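Local coordinates for protein DNA helicase RecQ (Deinococcus radiodurans, PDB 4Q48) that probably couples ATP hydrolysis to the unwinding of duplex DNA, translocating in the 3'-5' direction, this chain being its catalytic core without the C-terminal HRDC part, at residues 240-245 / 321-326. Residues are numbered along the deposited sequence; the frame is centred on the assembly and turned at random.
Sequences IVYCLS and YQETGR
Y242 and I240, on the same face of strand 238-242, meet E323 of helix 317-324 and R326 in the chain that follows. Both segments belong to the second RecA-like domain of the helicase, a parallel sheet flanked by helices, and the contact packs one of those helices on a central strand. V241 turns its side chain to the other face of the sheet, while backbone hydrogen bonds to strands 289-292 and 305-310 fix the strand in place.

The nonpolar part centres on the Y242 ring. The CG methylene of E323 lies over one face, 3.7 Å from the ring centroid, a CH-pi contact; CB of E323 comes within 3.5 Å of CE2 of Y242. I240 CG2 lies against the opposite face, so an aliphatic carbon meets each face, offset toward the rim. Isoleucine suits its place because its two branches do separate work: with CG1 anti to the carbonyl carbon (chi1 -51°), the longer branch carries CD1 of I240 to 4.1 Å from CB of R326, leaving CG2 for the tyrosine.

The polar ends part company. The E323 chain runs extended beyond CG, which lets its methylenes serve the ring while OE1 accepts a hydrogen bond from NE2 of H310, whose own ring also meets Y242. Arginine is long enough to bring a donor back to the strand: NH1 of R326 gives its hydrogen to OH of Y242 at 3.0 Å, a bent bond of 138°. Tyrosine fits because its flat ring packs against I240 and E323 while its hydroxyl takes this bond. A phenylalanine here would lack OH and would probably leave NH1 of R326 without this acceptor and its guanidinium freer to turn. The Y242 oxygen sits 22° out of the R326 guanidinium plane.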
loop_
_atom_site.group_PDB
_atom_site.type_symbol
_atom_site.label_atom_id
_atom_site.label_comp_id
_atom_site.label_asym_id
_atom_site.label_seq_id
_atom_site.Cartn_x
_atom_site.Cartn_y
_atom_site.Cartn_z
ATOM N N ILE A 240 -7.404 0.887 -19.894
ATOM C CA ILE A 240 -6.999 -0.470 -19.556
ATOM C C ILE A 240 -8.159 -1.209 -18.901
ATOM O O ILE A 240 -8.794 -0.667 -18.020
ATOM C CB ILE A 240 -5.822 -0.491 -18.589
ATOM C CG1 ILE A 240 -4.693 0.404 -19.096
ATOM C CG2 ILE A 240 -5.373 -1.926 -18.366
ATOM C CD1 ILE A 240 -3.548 0.615 -18.077
ATOM N N VAL A 241 -8.462 -2.418 -19.362
ATOM C CA VAL A 241 -9.442 -3.289 -18.716
ATOM C C VAL A 241 -8.753 -4.480 -18.092
ATOM O O VAL A 241 -8.207 -5.300 -18.815
ATOM C CB VAL A 241 -10.483 -3.820 -19.711
ATOM C CG1 VAL A 241 -11.443 -4.785 -19.017
ATOM C CG2 VAL A 241 -11.199 -2.673 -20.402
ATOM N N TYR A 242 -8.768 -4.600 -16.770
ATOM C CA TYR A 242 -8.126 -5.743 -16.108
ATOM C C TYR A 242 -9.048 -6.952 -15.898
ATOM O O TYR A 242 -10.147 -6.815 -15.358
ATOM C CB TYR A 242 -7.599 -5.314 -14.768
ATOM C CG TYR A 242 -6.410 -4.419 -14.840
ATOM C CD1 TYR A 242 -5.142 -4.927 -15.127
ATOM C CD2 TYR A 242 -6.529 -3.069 -14.563
ATOM C CE1 TYR A 242 -4.026 -4.098 -15.163
ATOM C CE2 TYR A 242 -5.418 -2.238 -14.585
ATOM C CZ TYR A 242 -4.180 -2.754 -14.893
ATOM O OH TYR A 242 -3.098 -1.908 -14.927
ATOM N N CYS A 243 -8.607 -8.134 -16.306
ATOM C CA CYS A 243 -9.370 -9.360 -16.021
ATOM C C CYS A 243 -8.503 -10.351 -15.261
ATOM O O CYS A 243 -7.267 -10.236 -15.277
ATOM C CB CYS A 243 -9.910 -9.996 -17.298
ATOM S SG CYS A 243 -10.983 -8.911 -18.255
ATOM N N LEU A 244 -9.148 -11.316 -14.597
ATOM C CA LEU A 244 -8.445 -12.206 -13.657
ATOM C C LEU A 244 -7.620 -13.290 -14.334
ATOM O O LEU A 244 -6.496 -13.582 -13.920
ATOM C CB LEU A 244 -9.421 -12.846 -12.668
ATOM C CG LEU A 244 -8.671 -13.245 -11.387
ATOM C CD1 LEU A 244 -7.864 -12.052 -10.850
ATOM C CD2 LEU A 244 -9.610 -13.799 -10.303
ATOM N N SER A 245 -8.189 -13.883 -15.370
ATOM C CA SER A 245 -7.542 -14.981 -16.082
ATOM C C SER A 245 -7.043 -14.567 -17.463
ATOM O O SER A 245 -7.510 -13.595 -18.054
ATOM C CB SER A 245 -8.509 -16.161 -16.248
ATOM O OG SER A 245 -9.633 -15.794 -17.039
ATOM N N TYR A 321 -4.721 -0.221 -6.092
ATOM C CA TYR A 321 -4.179 1.131 -6.158
ATOM C C TYR A 321 -3.146 1.295 -7.287
ATOM O O TYR A 321 -3.118 2.320 -7.980
ATOM C CB TYR A 321 -3.546 1.506 -4.822
ATOM C CG TYR A 321 -2.993 2.883 -4.822
ATOM C CD1 TYR A 321 -3.814 3.980 -4.570
ATOM C CD2 TYR A 321 -1.659 3.108 -5.128
ATOM C CE1 TYR A 321 -3.303 5.270 -4.580
ATOM C CE2 TYR A 321 -1.144 4.384 -5.159
ATOM C CZ TYR A 321 -1.962 5.455 -4.879
ATOM O OH TYR A 321 -1.416 6.706 -4.898
ATOM N N GLN A 322 -2.297 0.294 -7.493
ATOM C CA GLN A 322 -1.290 0.451 -8.527
ATOM C C GLN A 322 -2.011 0.382 -9.873
ATOM O O GLN A 322 -1.713 1.149 -10.793
ATOM C CB GLN A 322 -0.184 -0.616 -8.460
ATOM C CG GLN A 322 0.502 -0.782 -9.828
ATOM C CD GLN A 322 1.407 -2.003 -9.973
ATOM O OE1 GLN A 322 1.044 -3.121 -9.585
ATOM N NE2 GLN A 322 2.577 -1.800 -10.581
ATOM N N GLU A 323 -2.989 -0.509 -9.982
ATOM C CA GLU A 323 -3.665 -0.662 -11.255
ATOM C C GLU A 323 -4.515 0.569 -11.621
ATOM O O GLU A 323 -4.302 1.165 -12.653
ATOM C CB GLU A 323 -4.513 -1.924 -11.249
ATOM C CG GLU A 323 -3.715 -3.166 -11.490
ATOM C CD GLU A 323 -4.339 -4.394 -10.851
ATOM O OE1 GLU A 323 -5.583 -4.418 -10.711
ATOM O OE2 GLU A 323 -3.586 -5.323 -10.462
ATOM N N THR A 324 -5.439 0.976 -10.765
ATOM C CA THR A 324 -6.193 2.184 -11.026
ATOM C C THR A 324 -5.261 3.386 -11.223
ATOM O O THR A 324 -5.595 4.339 -11.941
ATOM C CB THR A 324 -7.174 2.521 -9.882
ATOM O OG1 THR A 324 -6.432 2.782 -8.693
ATOM C CG2 THR A 324 -8.156 1.403 -9.634
ATOM N N GLY A 325 -4.113 3.353 -10.547
ATOM C CA GLY A 325 -3.194 4.467 -10.558
ATOM C C GLY A 325 -2.532 4.707 -11.888
ATOM O O GLY A 325 -1.872 5.713 -12.073
ATOM N N ARG A 326 -2.700 3.789 -12.827
ATOM C CA ARG A 326 -2.111 3.970 -14.148
ATOM C C ARG A 326 -2.927 4.911 -14.981
ATOM O O ARG A 326 -2.575 5.223 -16.120
ATOM C CB ARG A 326 -1.982 2.641 -14.884
ATOM C CG ARG A 326 -1.028 1.688 -14.254
ATOM C CD ARG A 326 -0.543 0.699 -15.245
ATOM N NE ARG A 326 0.717 0.099 -14.833
ATOM C CZ ARG A 326 0.794 -1.013 -14.119
ATOM N NH1 ARG A 326 -0.327 -1.619 -13.738
ATOM N NH2 ARG A 326 1.980 -1.521 -13.793
#